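Local structure of cytochrome P450 (Zobellia galactanivorans, 6G5O) at residues 37-42 with 323-328; 236-241 with 354-359; 270-275 with 291-296. The protein belongs to the cytochrome P450 family of haem proteins and holds protoporphyrin IX containing Fe within a largely helical fold. All coordinates share one frame; numbering follows the deposited sequence.

Interaction 1: residues 37-42 with 323-328. With HEM (protoporphyrin IX containing Fe), chain C.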
loop_
_atom_site.group_PDB
_atom_site.type_symbol
_atom_site.label_atom_id
_atom_site.label_comp_id
_atom_site.label_asym_id
_atom_site.label_seq_id
_atom_site.Cartn_x
_atom_site.Cartn_y
_atom_site.Cartn_z
ATOM N N ASP A 37 6.160 -17.587 9.927
ATOM C CA ASP A 37 5.397 -18.386 8.983
ATOM C C ASP A 37 5.022 -17.586 7.746
ATOM O O ASP A 37 4.950 -18.128 6.627
ATOM C CB ASP A 37 4.082 -18.894 9.616
ATOM C CG ASP A 37 4.309 -19.966 10.699
ATOM O OD1 ASP A 37 5.010 -20.968 10.432
ATOM O OD2 ASP A 37 3.753 -19.799 11.814
ATOM N N VAL A 38 4.733 -16.301 7.968
ATOM C CA VAL A 38 4.443 -15.387 6.867
ATOM C C VAL A 38 5.655 -15.213 5.959
ATOM O O VAL A 38 5.534 -15.247 4.748
ATOM C CB VAL A 38 3.929 -14.039 7.384
ATOM C CG1 VAL A 38 4.013 -12.980 6.306
ATOM C CG2 VAL A 38 2.484 -14.191 7.868
ATOM N N ARG A 39 6.822 -15.048 6.551
ATOM C CA ARG A 39 8.052 -15.001 5.768
ATOM C C ARG A 39 8.306 -16.318 5.016
ATOM O O ARG A 39 8.522 -16.292 3.828
ATOM C CB ARG A 39 9.250 -14.661 6.632
ATOM C CG ARG A 39 9.339 -13.177 6.923
ATOM C CD ARG A 39 10.152 -12.764 8.146
ATOM N NE ARG A 39 11.617 -12.595 8.028
ATOM C CZ ARG A 39 12.297 -11.435 7.988
ATOM N NH1 ARG A 39 13.616 -11.447 7.918
ATOM N NH2 ARG A 39 11.687 -10.253 7.976
ATOM N N LYS A 40 8.282 -17.447 5.698
ATOM C CA LYS A 40 8.597 -18.752 5.044
ATOM C C LYS A 40 7.607 -19.011 3.904
ATOM O O LYS A 40 8.003 -19.395 2.838
ATOM C CB LYS A 40 8.610 -19.936 6.049
ATOM C CG LYS A 40 9.844 -19.994 6.952
ATOM N N SER A 41 6.327 -18.733 4.128
ATOM C CA SER A 41 5.301 -18.963 3.094
ATOM C C SER A 41 5.382 -17.980 1.918
ATOM O O SER A 41 5.215 -18.412 0.747
ATOM C CB SER A 41 3.903 -18.951 3.696
ATOM O OG SER A 41 3.886 -19.793 4.817
ATOM N N ALA A 42 5.665 -16.695 2.205
ATOM C CA ALA A 42 5.920 -15.719 1.120
ATOM C C ALA A 42 7.090 -16.104 0.223
ATOM O O ALA A 42 7.072 -15.828 -0.967
ATOM C CB ALA A 42 6.166 -14.322 1.688
ATOM N N PHE A 323 5.514 -4.019 3.451
ATOM C CA PHE A 323 5.715 -3.956 2.000
ATOM C C PHE A 323 5.969 -5.359 1.444
ATOM O O PHE A 323 6.592 -5.513 0.395
ATOM C CB PHE A 323 6.913 -3.042 1.588
ATOM C CG PHE A 323 6.687 -1.564 1.834
ATOM C CD1 PHE A 323 5.633 -0.898 1.239
ATOM C CD2 PHE A 323 7.538 -0.830 2.650
ATOM C CE1 PHE A 323 5.425 0.447 1.470
ATOM C CE2 PHE A 323 7.341 0.538 2.876
ATOM C CZ PHE A 323 6.280 1.173 2.278
ATOM N N GLY A 324 5.513 -6.374 2.134
ATOM C CA GLY A 324 5.669 -7.734 1.644
ATOM C C GLY A 324 7.015 -8.315 2.016
ATOM O O GLY A 324 7.729 -7.759 2.857
ATOM N N PHE A 325 7.340 -9.426 1.396
ATOM C CA PHE A 325 8.582 -10.135 1.663
ATOM C C PHE A 325 8.924 -10.993 0.458
ATOM O O PHE A 325 8.037 -11.565 -0.166
ATOM C CB PHE A 325 8.483 -11.032 2.926
ATOM C CG PHE A 325 9.805 -11.632 3.364
ATOM C CD1 PHE A 325 10.827 -10.830 3.867
ATOM C CD2 PHE A 325 10.047 -13.015 3.220
ATOM C CE1 PHE A 325 12.063 -11.368 4.229
ATOM C CE2 PHE A 325 11.286 -13.560 3.579
ATOM C CZ PHE A 325 12.291 -12.738 4.088
ATOM N N SER A 326 10.209 -11.047 0.145
ATOM C CA SER A 326 10.776 -11.855 -0.930
ATOM C C SER A 326 10.217 -11.397 -2.278
ATOM O O SER A 326 10.068 -10.172 -2.519
ATOM C CB SER A 326 10.539 -13.354 -0.635
ATOM O OG SER A 326 11.151 -14.197 -1.610
ATOM N N HIS A 327 9.852 -12.345 -3.146
ATOM C CA HIS A 327 9.672 -12.063 -4.597
ATOM C C HIS A 327 8.780 -10.879 -4.935
ATOM O O HIS A 327 9.151 -10.030 -5.734
ATOM C CB HIS A 327 9.163 -13.296 -5.352
ATOM C CG HIS A 327 9.991 -14.518 -5.096
ATOM N ND1 HIS A 327 9.667 -15.442 -4.119
ATOM C CD2 HIS A 327 11.178 -14.905 -5.608
ATOM C CE1 HIS A 327 10.608 -16.358 -4.061
ATOM N NE2 HIS A 327 11.535 -16.062 -4.957
ATOM N N HIS A 328 7.607 -10.827 -4.346
ATOM C CA HIS A 328 6.637 -9.793 -4.688
ATOM C C HIS A 328 6.718 -8.550 -3.804
ATOM O O HIS A 328 5.771 -7.768 -3.780
ATOM C CB HIS A 328 5.240 -10.400 -4.656
ATOM C CG HIS A 328 5.041 -11.469 -5.687
ATOM N ND1 HIS A 328 4.586 -11.187 -6.956
ATOM C CD2 HIS A 328 5.269 -12.808 -5.661
ATOM C CE1 HIS A 328 4.498 -12.311 -7.648
ATOM N NE2 HIS A 328 4.937 -13.305 -6.900
HETATM C CHA HEM C . 3.091 -5.303 -3.800
HETATM C CHB HEM C . 2.017 -2.931 0.269
HETATM C CHC HEM C . 2.092 1.254 -2.112
HETATM C CHD HEM C . 2.538 -1.137 -6.235
HETATM C C1A HEM C . 2.815 -5.008 -2.483
HETATM C C2A HEM C . 2.744 -5.967 -1.430
HETATM C C3A HEM C . 2.460 -5.295 -0.324
HETATM C C4A HEM C . 2.325 -3.923 -0.636
HETATM C CMA HEM C . 2.319 -5.927 1.021
HETATM C CAA HEM C . 2.996 -7.473 -1.481
HETATM C CBA HEM C . 1.806 -8.172 -2.119
HETATM C CGA HEM C . 2.061 -9.654 -2.279
HETATM O O1A HEM C . 1.420 -10.278 -3.120
HETATM O O2A HEM C . 2.907 -10.276 -1.611
HETATM C C1B HEM C . 1.947 -1.587 -0.032
HETATM C C2B HEM C . 1.816 -0.606 0.973
HETATM C C3B HEM C . 1.812 0.603 0.317
HETATM C C4B HEM C . 1.975 0.272 -1.134
HETATM C CMB HEM C . 1.649 -0.855 2.442
HETATM C CAB HEM C . 1.753 1.988 0.777
HETATM C CBB HEM C . 1.871 2.390 2.027
HETATM C C1C HEM C . 2.226 0.989 -3.450
HETATM C C2C HEM C . 2.142 1.935 -4.469
HETATM C C3C HEM C . 2.212 1.252 -5.657
HETATM C C4C HEM C . 2.367 -0.118 -5.324
HETATM C CMC HEM C . 2.012 3.417 -4.312
HETATM C CAC HEM C . 2.208 1.796 -7.022
HETATM C CBC HEM C . 2.103 3.069 -7.391
HETATM C C1D HEM C . 2.784 -2.470 -5.868
HETATM C C2D HEM C . 3.088 -3.507 -6.870
HETATM C C3D HEM C . 3.267 -4.664 -6.211
HETATM C C4D HEM C . 3.013 -4.338 -4.803
HETATM C CMD HEM C . 3.228 -3.258 -8.333
HETATM C CAD HEM C . 3.605 -6.013 -6.820
HETATM C CBD HEM C . 5.090 -6.408 -6.771
HETATM C CGD HEM C . 5.319 -7.756 -7.482
HETATM O O1D HEM C . 4.333 -8.522 -7.769
HETATM O O2D HEM C . 6.486 -8.161 -7.814
HETATM N NA HEM C . 2.506 -3.753 -1.983
HETATM N NB HEM C . 2.025 -1.036 -1.244
HETATM N NC HEM C . 2.332 -0.255 -3.963
HETATM N ND HEM C . 2.764 -3.026 -4.667
HETATM FE FE HEM C . 2.425 -2.097 -3.030
HETATM O O HOH W 1 0.196 -2.404 -3.018
#
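R39, on helix 35-43, lays its side chain across F325, a residue of the loop that borders the haem. No hydrogen bond joins the two segments, so the contact rests on shape and on the long aliphatic stem of the arginine. From the helix, R39 CB starts at the ring rim, 3.8 Å from F325 CE2. R39 CG comes next and sits over the middle of one ring face, 3.8 Å from the centroid of F325 and only 10° off the normal, a clear CH-pi contact. A bend at chi3 (85°) then folds the chain back, bringing NE to F325 CZ and CE1. The guanidinium ends face-on over the far rim, with R39 CZ 3.8 Å from F325 CE1 and its plane tilted 25° from that of the ring. With its CG anti to the backbone N, the F325 ring reaches toward the helix. A42 CB meets the same ring at its edge and also packs on F325 CB at 4.2 Å. Nearby, A42 O lies at the edge of the H327 ring, near its plane, and S326 OG is hydrogen-bonded to H43 ND1.

On the haem side, H328 ND1 donates a nearly straight bond in the plane of its ring to HEM O1D (2.8 Å), and G324 N comes within 3.4 Å of HEM CMA. S41 OG adds a second hydrogen bond to D37 O inside the helix. The 323-328 segment leads to C330, the position of the iron-ligating cysteine in this family, and so belongs to the haem-binding Cys loop of the P450 fold.

Interaction 2: residues 236-241 with 354-359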
loop_
_atom_site.group_PDB
_atom_site.type_symbol
_atom_site.label_atom_id
_atom_site.label_comp_id
_atom_site.label_asym_id
_atom_site.label_seq_id
_atom_site.Cartn_x
_atom_site.Cartn_y
_atom_site.Cartn_z
ATOM N N LEU A 236 0.230 12.012 14.677
ATOM C CA LEU A 236 0.996 13.181 15.055
ATOM C C LEU A 236 0.116 14.162 15.824
ATOM O O LEU A 236 0.627 14.971 16.591
ATOM C CB LEU A 236 1.607 13.867 13.830
ATOM C CG LEU A 236 2.821 13.185 13.203
ATOM C CD1 LEU A 236 3.189 13.863 11.900
ATOM C CD2 LEU A 236 4.025 13.169 14.133
ATOM N N ALA A 237 -1.192 14.098 15.594
ATOM C CA ALA A 237 -2.140 14.975 16.255
ATOM C C ALA A 237 -2.255 14.683 17.745
ATOM O O ALA A 237 -2.480 15.602 18.534
ATOM C CB ALA A 237 -3.508 14.847 15.608
ATOM N N GLU A 238 -2.125 13.408 18.108
ATOM C CA GLU A 238 -2.205 12.965 19.485
ATOM C C GLU A 238 -0.839 12.742 20.145
ATOM O O GLU A 238 -0.797 12.345 21.304
ATOM C CB GLU A 238 -2.999 11.677 19.548
ATOM C CG GLU A 238 -4.464 11.905 19.262
ATOM C CD GLU A 238 -5.312 10.633 19.356
ATOM O OE1 GLU A 238 -4.851 9.568 18.886
ATOM O OE2 GLU A 238 -6.454 10.693 19.862
ATOM N N HIS A 239 0.251 12.974 19.414
ATOM C CA HIS A 239 1.615 12.813 19.935
ATOM C C HIS A 239 2.491 14.012 19.605
ATOM O O HIS A 239 3.403 13.907 18.755
ATOM C CB HIS A 239 2.269 11.554 19.388
ATOM C CG HIS A 239 1.599 10.291 19.821
ATOM N ND1 HIS A 239 0.426 9.832 19.259
ATOM C CD2 HIS A 239 1.938 9.392 20.766
ATOM C CE1 HIS A 239 0.065 8.708 19.852
ATOM N NE2 HIS A 239 0.960 8.427 20.778
ATOM N N PRO A 240 2.245 15.163 20.283
ATOM C CA PRO A 240 3.077 16.374 20.122
ATOM C C PRO A 240 4.581 16.127 20.314
ATOM O O PRO A 240 5.402 16.756 19.633
ATOM C CB PRO A 240 2.570 17.330 21.230
ATOM C CG PRO A 240 1.262 16.794 21.660
ATOM C CD PRO A 240 1.164 15.349 21.263
ATOM N N GLU A 241 4.933 15.250 21.255
ATOM C CA GLU A 241 6.345 14.924 21.508
ATOM C C GLU A 241 7.026 14.320 20.238
ATOM O O GLU A 241 8.202 14.636 19.943
ATOM C CB GLU A 241 6.484 13.996 22.740
ATOM N N PHE A 354 -2.192 19.859 16.218
ATOM C CA PHE A 354 -3.437 19.508 15.536
ATOM C C PHE A 354 -4.539 19.247 16.569
ATOM O O PHE A 354 -4.254 19.045 17.752
ATOM C CB PHE A 354 -3.291 18.189 14.755
ATOM C CG PHE A 354 -2.067 18.084 13.883
ATOM C CD1 PHE A 354 -0.813 17.939 14.432
ATOM C CD2 PHE A 354 -2.196 18.050 12.498
ATOM C CE1 PHE A 354 0.305 17.781 13.619
ATOM C CE2 PHE A 354 -1.086 17.904 11.678
ATOM C CZ PHE A 354 0.171 17.768 12.236
ATOM N N GLU A 355 -5.792 19.207 16.123
ATOM C CA GLU A 355 -6.881 18.690 16.939
ATOM C C GLU A 355 -7.799 17.904 16.045
ATOM O O GLU A 355 -8.242 18.398 15.019
ATOM C CB GLU A 355 -7.718 19.813 17.578
ATOM C CG GLU A 355 -6.935 20.983 18.165
ATOM C CD GLU A 355 -7.853 22.108 18.638
ATOM O OE1 GLU A 355 -8.981 21.804 19.120
ATOM O OE2 GLU A 355 -7.455 23.292 18.498
ATOM N N ILE A 356 -8.140 16.704 16.471
ATOM C CA ILE A 356 -9.107 15.884 15.788
ATOM C C ILE A 356 -10.504 16.262 16.240
ATOM O O ILE A 356 -10.816 16.142 17.417
ATOM C CB ILE A 356 -8.849 14.400 16.080
ATOM C CG1 ILE A 356 -7.460 14.006 15.541
ATOM C CG2 ILE A 356 -9.921 13.542 15.461
ATOM C CD1 ILE A 356 -6.935 12.676 16.072
ATOM N N LEU A 357 -11.353 16.666 15.293
ATOM C CA LEU A 357 -12.673 17.226 15.588
ATOM C C LEU A 357 -13.841 16.246 15.458
ATOM O O LEU A 357 -14.828 16.416 16.166
ATOM C CB LEU A 357 -12.939 18.457 14.720
ATOM C CG LEU A 357 -12.007 19.676 14.854
ATOM C CD1 LEU A 357 -12.560 20.877 14.084
ATOM C CD2 LEU A 357 -11.771 20.085 16.305
ATOM N N ASP A 358 -13.741 15.233 14.602
ATOM C CA ASP A 358 -14.824 14.288 14.369
ATOM C C ASP A 358 -14.367 13.268 13.368
ATOM O O ASP A 358 -13.689 13.621 12.421
ATOM C CB ASP A 358 -16.052 14.972 13.768
ATOM C CG ASP A 358 -17.316 14.265 14.153
ATOM O OD1 ASP A 358 -17.383 13.044 13.907
ATOM O OD2 ASP A 358 -18.219 14.904 14.750
ATOM N N TYR A 359 -14.797 12.024 13.506
ATOM C CA TYR A 359 -14.281 10.981 12.639
ATOM C C TYR A 359 -15.206 9.811 12.537
ATOM O O TYR A 359 -16.094 9.683 13.340
ATOM C CB TYR A 359 -12.934 10.503 13.185
ATOM C CG TYR A 359 -12.975 9.805 14.535
ATOM C CD1 TYR A 359 -12.885 10.539 15.711
ATOM C CD2 TYR A 359 -13.080 8.417 14.622
ATOM C CE1 TYR A 359 -12.865 9.909 16.943
ATOM C CE2 TYR A 359 -13.076 7.773 15.838
ATOM C CZ TYR A 359 -12.969 8.525 17.000
ATOM O OH TYR A 359 -12.960 7.881 18.214
#
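The C-terminal part of helix 223-238 runs up against the edge strand 351-366, bringing A237 CA to 4.8 Å from F354 CA without a backbone hydrogen bond between the segments. So close an approach is possible because a small residue stands at the centre. A237 CB meets F354 CB at 3.5 Å and also I356 CG1 at 4.0 Å, so that it lies against two side chains of the same strand. F354 holds its CG beside the backbone N (chi1 -48°), which lays the ring along the helix end. Its CD1 atom comes to 3.7 Å from A237 CA, and CE1 reaches L236 CB at 4.1 Å. At the outer end of the contact, I356 CD1 crosses the stem of E238 nearly at right angles, 4.1 Å from E238 CG. The carboxylate beyond is engaged elsewhere, OE1 being hydrogen-bonded to S4 near the N-terminus.

Beside it in the sheet, on the neighbouring strand 369-384, F382 meets F354 edge-to-face, and I378 and I380 touch I356. Helix 223-238 matches the C-terminal part of the family's long central helix, called I, and helix 240-248 the J helix; the arrangement is consistent with docking of the I-J junction onto the sheet near the C-terminus.

Interaction 3: residues 270-275 with 291-296. With HEM (protoporphyrin IX containing Fe), chain C.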
loop_
_atom_site.group_PDB
_atom_site.type_symbol
_atom_site.label_atom_id
_atom_site.label_comp_id
_atom_site.label_asym_id
_atom_site.label_seq_id
_atom_site.Cartn_x
_atom_site.Cartn_y
_atom_site.Cartn_z
ATOM N N MET A 270 -2.741 -10.573 1.987
ATOM C CA MET A 270 -2.827 -10.931 0.600
ATOM C C MET A 270 -2.862 -12.442 0.470
ATOM O O MET A 270 -2.142 -13.154 1.164
ATOM C CB MET A 270 -1.633 -10.368 -0.187
ATOM C CG MET A 270 -1.803 -10.510 -1.707
ATOM S SD MET A 270 -3.347 -9.794 -2.356
ATOM C CE MET A 270 -3.096 -8.044 -1.995
ATOM N N GLY A 271 -3.682 -12.940 -0.437
ATOM C CA GLY A 271 -3.794 -14.366 -0.580
ATOM C C GLY A 271 -2.710 -15.001 -1.399
ATOM O O GLY A 271 -1.976 -14.320 -2.123
ATOM N N ARG A 272 -2.646 -16.331 -1.284
ATOM C CA ARG A 272 -1.951 -17.216 -2.201
ATOM C C ARG A 272 -2.853 -18.466 -2.413
ATOM O O ARG A 272 -3.762 -18.740 -1.616
ATOM C CB ARG A 272 -0.631 -17.663 -1.602
ATOM C CG ARG A 272 0.366 -16.563 -1.293
ATOM C CD ARG A 272 1.048 -16.075 -2.560
ATOM N NE ARG A 272 2.201 -15.189 -2.329
ATOM C CZ ARG A 272 2.125 -13.860 -2.193
ATOM N NH1 ARG A 272 0.952 -13.220 -2.187
ATOM N NH2 ARG A 272 3.247 -13.163 -2.036
ATOM N N VAL A 273 -2.580 -19.229 -3.461
ATOM C CA VAL A 273 -3.296 -20.480 -3.719
ATOM C C VAL A 273 -2.373 -21.654 -3.404
ATOM O O VAL A 273 -1.235 -21.713 -3.888
ATOM C CB VAL A 273 -3.790 -20.526 -5.187
ATOM C CG1 VAL A 273 -4.074 -21.963 -5.659
ATOM C CG2 VAL A 273 -5.007 -19.622 -5.332
ATOM N N VAL A 274 -2.866 -22.581 -2.593
ATOM C CA VAL A 274 -2.075 -23.764 -2.175
ATOM C C VAL A 274 -2.047 -24.798 -3.324
ATOM O O VAL A 274 -3.068 -25.074 -3.920
ATOM C CB VAL A 274 -2.675 -24.413 -0.900
ATOM C CG1 VAL A 274 -1.801 -25.564 -0.432
ATOM C CG2 VAL A 274 -2.844 -23.388 0.216
ATOM N N THR A 275 -0.881 -25.320 -3.664
ATOM C CA THR A 275 -0.768 -26.128 -4.869
ATOM C C THR A 275 -0.685 -27.611 -4.560
ATOM O O THR A 275 -0.639 -28.432 -5.473
ATOM C CB THR A 275 0.488 -25.748 -5.701
ATOM O OG1 THR A 275 1.676 -25.991 -4.943
ATOM C CG2 THR A 275 0.442 -24.263 -6.153
ATOM N N ILE A 291 -4.582 -19.555 1.220
ATOM C CA ILE A 291 -4.097 -19.026 2.495
ATOM C C ILE A 291 -3.986 -17.531 2.343
ATOM O O ILE A 291 -4.130 -17.027 1.229
ATOM C CB ILE A 291 -2.767 -19.642 2.955
ATOM C CG1 ILE A 291 -1.634 -19.398 1.966
ATOM C CG2 ILE A 291 -2.915 -21.123 3.181
ATOM C CD1 ILE A 291 -0.738 -18.262 2.378
ATOM N N SER A 292 -3.805 -16.824 3.454
ATOM C CA SER A 292 -3.465 -15.418 3.401
ATOM C C SER A 292 -2.183 -15.154 4.213
ATOM O O SER A 292 -1.917 -15.801 5.217
ATOM C CB SER A 292 -4.621 -14.512 3.820
ATOM O OG SER A 292 -4.625 -14.157 5.187
ATOM N N LEU A 293 -1.370 -14.239 3.704
ATOM C CA LEU A 293 -0.199 -13.722 4.389
ATOM C C LEU A 293 -0.665 -12.460 5.094
ATOM O O LEU A 293 -0.890 -11.458 4.454
ATOM C CB LEU A 293 0.873 -13.426 3.376
ATOM C CG LEU A 293 1.233 -14.598 2.470
ATOM C CD1 LEU A 293 2.165 -14.258 1.322
ATOM C CD2 LEU A 293 1.861 -15.681 3.309
ATOM N N CYS A 294 -0.920 -12.536 6.395
ATOM C CA CYS A 294 -1.517 -11.411 7.074
ATOM C C CYS A 294 -0.373 -10.542 7.622
ATOM O O CYS A 294 0.065 -10.703 8.763
ATOM C CB CYS A 294 -2.494 -11.884 8.155
ATOM S SG CYS A 294 -3.309 -10.552 9.047
ATOM N N TRP A 295 0.065 -9.611 6.792
ATOM C CA TRP A 295 1.151 -8.691 7.111
ATOM C C TRP A 295 0.855 -7.921 8.403
ATOM O O TRP A 295 1.748 -7.687 9.222
ATOM C CB TRP A 295 1.387 -7.707 5.930
ATOM C CG TRP A 295 1.306 -8.309 4.528
ATOM C CD1 TRP A 295 0.321 -8.090 3.604
ATOM C CD2 TRP A 295 2.241 -9.204 3.907
ATOM N NE1 TRP A 295 0.585 -8.808 2.433
ATOM C CE2 TRP A 295 1.752 -9.490 2.599
ATOM C CE3 TRP A 295 3.437 -9.785 4.316
ATOM C CZ2 TRP A 295 2.413 -10.335 1.714
ATOM C CZ3 TRP A 295 4.119 -10.642 3.430
ATOM C CH2 TRP A 295 3.600 -10.919 2.137
ATOM N N ALA A 296 -0.393 -7.522 8.608
ATOM C CA ALA A 296 -0.742 -6.717 9.790
ATOM C C ALA A 296 -0.548 -7.480 11.123
ATOM O O ALA A 296 -0.082 -6.902 12.086
ATOM C CB ALA A 296 -2.146 -6.186 9.692
HETATM C CHA HEM C . 3.091 -5.303 -3.800
HETATM C CHB HEM C . 2.017 -2.931 0.269
HETATM C CHC HEM C . 2.092 1.254 -2.112
HETATM C CHD HEM C . 2.538 -1.137 -6.235
HETATM C C1A HEM C . 2.815 -5.008 -2.483
HETATM C C2A HEM C . 2.744 -5.967 -1.430
HETATM C C3A HEM C . 2.460 -5.295 -0.324
HETATM C C4A HEM C . 2.325 -3.923 -0.636
HETATM C CMA HEM C . 2.319 -5.927 1.021
HETATM C CAA HEM C . 2.996 -7.473 -1.481
HETATM C CBA HEM C . 1.806 -8.172 -2.119
HETATM C CGA HEM C . 2.061 -9.654 -2.279
HETATM O O1A HEM C . 1.420 -10.278 -3.120
HETATM O O2A HEM C . 2.907 -10.276 -1.611
HETATM C C1B HEM C . 1.947 -1.587 -0.032
HETATM C C2B HEM C . 1.816 -0.606 0.973
HETATM C C3B HEM C . 1.812 0.603 0.317
HETATM C C4B HEM C . 1.975 0.272 -1.134
HETATM C CMB HEM C . 1.649 -0.855 2.442
HETATM C CAB HEM C . 1.753 1.988 0.777
HETATM C CBB HEM C . 1.871 2.390 2.027
HETATM C C1C HEM C . 2.226 0.989 -3.450
HETATM C C2C HEM C . 2.142 1.935 -4.469
HETATM C C3C HEM C . 2.212 1.252 -5.657
HETATM C C4C HEM C . 2.367 -0.118 -5.324
HETATM C CMC HEM C . 2.012 3.417 -4.312
HETATM C CAC HEM C . 2.208 1.796 -7.022
HETATM C CBC HEM C . 2.103 3.069 -7.391
HETATM C C1D HEM C . 2.784 -2.470 -5.868
HETATM C C2D HEM C . 3.088 -3.507 -6.870
HETATM C C3D HEM C . 3.267 -4.664 -6.211
HETATM C C4D HEM C . 3.013 -4.338 -4.803
HETATM C CMD HEM C . 3.228 -3.258 -8.333
HETATM C CAD HEM C . 3.605 -6.013 -6.820
HETATM C CBD HEM C . 5.090 -6.408 -6.771
HETATM C CGD HEM C . 5.319 -7.756 -7.482
HETATM O O1D HEM C . 4.333 -8.522 -7.769
HETATM O O2D HEM C . 6.486 -8.161 -7.814
HETATM N NA HEM C . 2.506 -3.753 -1.983
HETATM N NB HEM C . 2.025 -1.036 -1.244
HETATM N NC HEM C . 2.332 -0.255 -3.963
HETATM N ND HEM C . 2.764 -3.026 -4.667
HETATM FE FE HEM C . 2.425 -2.097 -3.030
HETATM O O HOH W 1 0.196 -2.404 -3.018
#
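R272 NH1 is gripped by two hydrogen bonds, one to G271 O within its own strand and one to HEM O1A, each 3.1 Å long. R272 NH2 adds the straighter of the two bonds to the propionate, 2.9 Å to HEM O2A at 172°, so the guanidinium meets the carboxylate side by side through both terminal nitrogens. This pairing would be expected to stabilise the propionate as an anion. Two neighbours lie against the plate: L293 CD1 sits 3.5 Å above its centre, while M270 CG lies in its plane at the edge. A bend at chi2 (-77°) turns the chain of R272 toward the haem.

The scaffold is an antiparallel pair of strands inside the mixed sheet of the P450 fold. Strand 270-274, which follows helix 253-264, has the place of the family's β1-4, and 290-293 that of β1-3. M270 with L293 and R272 with I291 are hydrogen-bonded pairs; L293 N to M270 O is the straighter bond of the former. Between them G271 and S292 form a non-hydrogen-bonded pair whose CA atoms approach to 4.1 Å. The OG of S292 is bonded to Q269 OE1.

I291 takes the crowded rotamer (chi1 61°), with CG1 between N and C; its CD1 packs on R272 CB, and its CG2 on V274 CG2 at 3.7 Å. Where the second strand gives way to a helix, C294 caps the helix start through its side chain. W295 then presents one indole face to HEM CMA, 3.6 Å above the plane, and the opposite face to L293 O; its buried NE1 has no polar partner.

In the fold
Interactions 1 and 3 sit 9 Å apart, centre to centre, and share the haem: 323-328 and 270-275 hold different propionates, one through a histidine, the other through an arginine. They also touch each other, W295 packing between V38 and G324, so helix 35-43, the Cys loop and the mixed sheet meet there. Their chemistry follows depth. Interaction 3 is buried and held by backbone hydrogen bonds, with an arginine of one strand hydrogen-bonded to the haem, whereas interaction 1 is a surface contact carried by a stem on a ring. Interaction 2 lies 34 Å from both between centres, partly buried, with no hydrogen bond across it and mainly apolar contacts, and joins a helix end to the other sheet.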